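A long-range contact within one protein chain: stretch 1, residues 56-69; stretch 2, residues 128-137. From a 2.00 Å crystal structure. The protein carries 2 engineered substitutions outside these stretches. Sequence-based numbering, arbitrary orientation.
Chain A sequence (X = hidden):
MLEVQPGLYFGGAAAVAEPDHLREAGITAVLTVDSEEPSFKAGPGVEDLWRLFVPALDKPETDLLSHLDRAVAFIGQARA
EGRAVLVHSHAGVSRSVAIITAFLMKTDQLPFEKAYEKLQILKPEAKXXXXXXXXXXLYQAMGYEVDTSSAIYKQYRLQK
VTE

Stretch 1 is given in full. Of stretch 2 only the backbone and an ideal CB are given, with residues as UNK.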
# COMPACT_ATOMS: atom_id res chain seq x y z
N ALA A 56 -3.66 -2.44 10.42
CA ALA A 56 -2.86 -3.61 10.12
C ALA A 56 -1.57 -3.59 10.93
O ALA A 56 -0.93 -2.55 11.06
CB ALA A 56 -2.53 -3.66 8.64
N LEU A 57 -1.21 -4.75 11.46
CA LEU A 57 0.08 -4.92 12.10
C LEU A 57 1.07 -5.42 11.06
O LEU A 57 0.69 -6.06 10.07
CB LEU A 57 -0.03 -5.92 13.25
CG LEU A 57 -0.96 -5.57 14.43
CD1 LEU A 57 -1.11 -6.76 15.36
CD2 LEU A 57 -0.43 -4.37 15.20
N ASP A 58 2.34 -5.12 11.28
CA ASP A 58 3.38 -5.58 10.37
C ASP A 58 3.77 -7.02 10.68
O ASP A 58 4.89 -7.29 11.12
CB ASP A 58 4.61 -4.68 10.46
CG ASP A 58 5.62 -5.00 9.37
OD1 ASP A 58 5.26 -5.70 8.40
OD2 ASP A 58 6.77 -4.53 9.49
N LYS A 59 2.84 -7.94 10.46
CA LYS A 59 3.09 -9.37 10.73
C LYS A 59 2.68 -10.19 9.52
O LYS A 59 1.75 -9.82 8.81
CB LYS A 59 2.28 -9.82 11.95
CG LYS A 59 2.65 -9.12 13.25
CD LYS A 59 1.81 -9.64 14.42
CE LYS A 59 2.24 -9.01 15.75
NZ LYS A 59 1.32 -9.36 16.89
N PRO A 60 3.38 -11.31 9.27
CA PRO A 60 3.03 -12.22 8.18
C PRO A 60 1.60 -12.71 8.29
O PRO A 60 0.96 -12.96 7.26
CB PRO A 60 3.99 -13.40 8.37
CG PRO A 60 5.16 -12.80 9.07
CD PRO A 60 4.60 -11.74 9.98
N GLU A 61 1.09 -12.83 9.52
CA GLU A 61 -0.28 -13.30 9.72
C GLU A 61 -1.31 -12.23 9.38
O GLU A 61 -2.50 -12.53 9.25
CB GLU A 61 -0.52 -13.78 11.16
CG GLU A 61 0.64 -14.50 11.79
CD GLU A 61 1.60 -13.54 12.46
OE1 GLU A 61 1.21 -12.94 13.49
OE2 GLU A 61 2.72 -13.36 11.94
N THR A 62 -0.87 -10.98 9.26
CA THR A 62 -1.81 -9.90 8.94
C THR A 62 -2.37 -10.09 7.55
O THR A 62 -1.62 -10.31 6.60
CB THR A 62 -1.15 -8.51 9.04
OG1 THR A 62 -0.75 -8.27 10.40
CG2 THR A 62 -2.13 -7.43 8.61
N ASP A 63 -3.69 -10.01 7.42
CA ASP A 63 -4.33 -10.09 6.12
C ASP A 63 -4.42 -8.71 5.49
O ASP A 63 -5.38 -7.97 5.74
CB ASP A 63 -5.73 -10.72 6.25
CG ASP A 63 -6.47 -10.78 4.92
OD1 ASP A 63 -5.85 -10.53 3.86
OD2 ASP A 63 -7.67 -11.10 4.92
N LEU A 64 -3.43 -8.36 4.68
CA LEU A 64 -3.49 -7.15 3.87
C LEU A 64 -4.23 -7.42 2.57
O LEU A 64 -4.89 -6.52 2.01
CB LEU A 64 -2.08 -6.67 3.54
CG LEU A 64 -1.43 -5.57 4.37
CD1 LEU A 64 -0.30 -4.99 3.56
CD2 LEU A 64 -2.41 -4.49 4.77
N LEU A 65 -4.11 -8.65 2.08
CA LEU A 65 -4.68 -9.04 0.78
C LEU A 65 -6.13 -8.61 0.59
O LEU A 65 -6.49 -8.08 -0.46
CB LEU A 65 -4.56 -10.56 0.58
CG LEU A 65 -5.16 -11.15 -0.71
CD1 LEU A 65 -4.58 -10.48 -1.95
CD2 LEU A 65 -4.89 -12.66 -0.77
N SER A 66 -6.95 -8.81 1.62
CA SER A 66 -8.38 -8.53 1.55
C SER A 66 -8.67 -7.03 1.40
O SER A 66 -9.74 -6.66 0.92
CB SER A 66 -9.09 -9.08 2.80
OG SER A 66 -9.00 -10.51 2.83
N HIS A 67 -7.71 -6.19 1.78
CA HIS A 67 -7.86 -4.73 1.71
C HIS A 67 -7.23 -4.06 0.49
O HIS A 67 -7.34 -2.84 0.32
CB HIS A 67 -7.29 -4.08 2.98
CG HIS A 67 -7.91 -4.59 4.23
ND1 HIS A 67 -7.43 -5.71 4.89
CD2 HIS A 67 -9.00 -4.19 4.92
CE1 HIS A 67 -8.18 -5.94 5.95
NE2 HIS A 67 -9.15 -5.03 5.99
N LEU A 68 -6.56 -4.85 -0.36
CA LEU A 68 -5.76 -4.28 -1.44
C LEU A 68 -6.57 -3.54 -2.51
O LEU A 68 -6.14 -2.50 -2.97
CB LEU A 68 -4.85 -5.35 -2.10
CG LEU A 68 -3.72 -5.92 -1.24
CD1 LEU A 68 -2.92 -7.01 -2.01
CD2 LEU A 68 -2.82 -4.80 -0.72
N ASP A 69 -7.71 -4.09 -2.92
CA ASP A 69 -8.51 -3.38 -3.91
C ASP A 69 -9.03 -2.03 -3.37
O ASP A 69 -9.03 -1.06 -4.10
CB ASP A 69 -9.66 -4.24 -4.43
CG ASP A 69 -9.21 -5.26 -5.49
OD1 ASP A 69 -9.97 -6.20 -5.76
OD2 ASP A 69 -8.10 -5.13 -6.05
N UNK A 128 9.22 -5.72 2.63
CA UNK A 128 7.94 -6.12 3.19
C UNK A 128 8.12 -7.49 3.81
O UNK A 128 8.96 -8.25 3.36
CB UNK A 128 6.84 -6.13 2.13
N UNK A 129 7.36 -7.78 4.86
CA UNK A 129 7.45 -9.09 5.48
C UNK A 129 7.03 -10.19 4.50
O UNK A 129 6.39 -9.93 3.48
CB UNK A 129 6.58 -9.14 6.74
N UNK A 130 7.42 -11.41 4.82
CA UNK A 130 7.29 -12.53 3.92
C UNK A 130 5.84 -12.90 3.64
O UNK A 130 5.52 -13.38 2.55
CB UNK A 130 8.03 -13.74 4.49
N UNK A 131 4.98 -12.68 4.63
CA UNK A 131 3.55 -12.84 4.45
C UNK A 131 2.98 -11.90 3.39
O UNK A 131 2.15 -12.31 2.57
CB UNK A 131 2.83 -12.61 5.78
N UNK A 132 3.41 -10.64 3.40
CA UNK A 132 2.94 -9.68 2.41
C UNK A 132 3.39 -10.06 1.00
O UNK A 132 2.63 -9.93 0.04
CB UNK A 132 3.44 -8.28 2.76
N UNK A 133 4.63 -10.55 0.86
CA UNK A 133 5.11 -11.04 -0.42
C UNK A 133 4.20 -12.12 -0.99
O UNK A 133 3.83 -12.07 -2.15
CB UNK A 133 6.53 -11.58 -0.28
N UNK A 134 3.87 -13.11 -0.16
CA UNK A 134 3.00 -14.21 -0.57
C UNK A 134 1.61 -13.69 -0.97
O UNK A 134 1.05 -14.08 -2.00
CB UNK A 134 2.88 -15.24 0.56
N UNK A 135 1.07 -12.78 -0.17
CA UNK A 135 -0.23 -12.17 -0.48
C UNK A 135 -0.25 -11.45 -1.82
O UNK A 135 -1.22 -11.54 -2.56
CB UNK A 135 -0.62 -11.19 0.62
N UNK A 136 0.82 -10.74 -2.14
CA UNK A 136 0.89 -10.08 -3.44
C UNK A 136 1.01 -11.08 -4.59
O UNK A 136 0.54 -10.81 -5.71
CB UNK A 136 2.07 -9.11 -3.47
N UNK A 137 1.63 -12.23 -4.34
CA UNK A 137 1.68 -13.28 -5.35
C UNK A 137 0.28 -13.82 -5.61
O UNK A 137 -0.11 -14.05 -6.75
CB UNK A 137 2.62 -14.41 -4.91

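At position 128 the ideal CB has nothing of stretch 1 within 5.5 Å, so this contact sets no preference; the residue is Met128, whose side chain ends leading away.

Position 129 is extended (phi/psi -63/162) and directly precedes a helix, where free backbone NH groups favour Asn, Asp, Ser or Thr as a cap. Its CB points toward stretch 1 and lies 4.0 Å from Asp58 OD1, an acceptor that makes a donor welcome and a carboxylate unwelcome. Asn meets both demands, and Asn129 is found: its OD1 accepts from the backbone N of 132 at 3.0 Å, while ND2 donates to Asp58 OD1 at 2.9 Å.

Position 130 points sideways, with its CB 5.5 Å from Pro60 CG, and many polar or flexible side chains would fit. Glu130 curls back so that its OE1 comes within 3.2 Å of Pro60 CG.

At position 131 the ideal CB would sit 2.4 Å from Pro60 O, a clash. The angles (-61/-43) are ordinary helical ones, so it is space that calls for glycine. Gly131 lets the backbones close to 3.8 Å between its CA and Pro60 CA.

Position 132 points sideways, its CB 5.0 Å from Leu64 CD1, and a long apolar side chain, Leu, Met or an aromatic, could reach that leucine. Phe132 lays one ring face against Leu64, whose CD1 stands 3.7 Å from the ring centroid and nearly on its normal. The carbonyl oxygens of Leu57 and Thr62 approach the ring edge, where the C-H groups carry slight positive charge.

Positions 133 and 134 are out of reach of stretch 1, which leaves them unconstrained here; they are Glu133 and Trp134.

Position 135 points toward stretch 1, its CB 4.0 Å from Leu65 CB. Beyond lie the carbonyl of Thr62 and the backbone N atoms of Leu64 and Leu65, so a side chain with both donor and acceptor is wanted. Gln has the length as well as both groups. Gln135 NE2 donates to Thr62 O at 2.8 Å, and its OE1 accepts from Leu64 N at 2.8 Å and Leu65 N at 2.9 Å, binding the turn to the helix. A water bridges further, donating to Pro60 O and accepting from Gln135 NE2.

Position 136 points away, yet a flexible apolar chain such as Leu or Met could bend back toward Leu68. Leu136 does so, its CD2 packing 3.7 Å from Leu68 CD1.

Position 137 is out of reach and tolerant; it is Lys137.

Stretch 2 (128-137) MNEGFEWQLK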
# COMPACT_ATOMS: atom_id res chain seq x y z
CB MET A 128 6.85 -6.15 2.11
CG MET A 128 6.98 -7.29 1.12
SD MET A 128 5.68 -7.24 -0.13
CE MET A 128 6.19 -5.82 -1.09
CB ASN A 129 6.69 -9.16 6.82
CG ASN A 129 5.18 -9.24 6.67
OD1 ASN A 129 4.65 -10.20 6.10
ND2 ASN A 129 4.46 -8.25 7.21
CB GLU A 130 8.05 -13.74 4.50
CG GLU A 130 7.70 -14.08 5.96
CD GLU A 130 8.30 -13.12 7.00
OE1 GLU A 130 8.14 -13.38 8.21
OE2 GLU A 130 8.91 -12.10 6.62
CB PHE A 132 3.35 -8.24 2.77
CG PHE A 132 2.73 -7.73 4.06
CD1 PHE A 132 1.62 -8.34 4.61
CD2 PHE A 132 3.27 -6.63 4.71
CE1 PHE A 132 1.04 -7.87 5.79
CE2 PHE A 132 2.71 -6.14 5.88
CZ PHE A 132 1.59 -6.77 6.43
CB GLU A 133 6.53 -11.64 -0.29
CG GLU A 133 7.63 -10.62 -0.20
CD GLU A 133 8.99 -11.22 -0.53
OE1 GLU A 133 9.05 -12.44 -0.76
OE2 GLU A 133 9.99 -10.46 -0.56
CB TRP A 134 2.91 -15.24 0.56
CG TRP A 134 1.86 -16.28 0.38
CD1 TRP A 134 0.72 -16.45 1.14
CD2 TRP A 134 1.84 -17.32 -0.60
NE1 TRP A 134 0.01 -17.54 0.68
CE2 TRP A 134 0.67 -18.08 -0.39
CE3 TRP A 134 2.70 -17.67 -1.65
CZ2 TRP A 134 0.34 -19.17 -1.18
CZ3 TRP A 134 2.37 -18.76 -2.44
CH2 TRP A 134 1.20 -19.50 -2.20
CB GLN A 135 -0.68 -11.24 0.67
CG GLN A 135 -1.10 -12.03 1.92
CD GLN A 135 -1.21 -11.15 3.16
OE1 GLN A 135 -1.76 -10.05 3.11
NE2 GLN A 135 -0.68 -11.65 4.27
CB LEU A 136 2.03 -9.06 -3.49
CG LEU A 136 1.77 -7.81 -2.66
CD1 LEU A 136 3.01 -6.92 -2.67
CD2 LEU A 136 0.57 -7.05 -3.19
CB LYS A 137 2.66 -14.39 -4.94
CG LYS A 137 4.10 -13.92 -5.03
CD LYS A 137 5.10 -15.00 -4.64
CE LYS A 137 6.51 -14.42 -4.69
NZ LYS A 137 7.46 -15.20 -3.86
O HOH W 1 0.15 -14.34 5.08
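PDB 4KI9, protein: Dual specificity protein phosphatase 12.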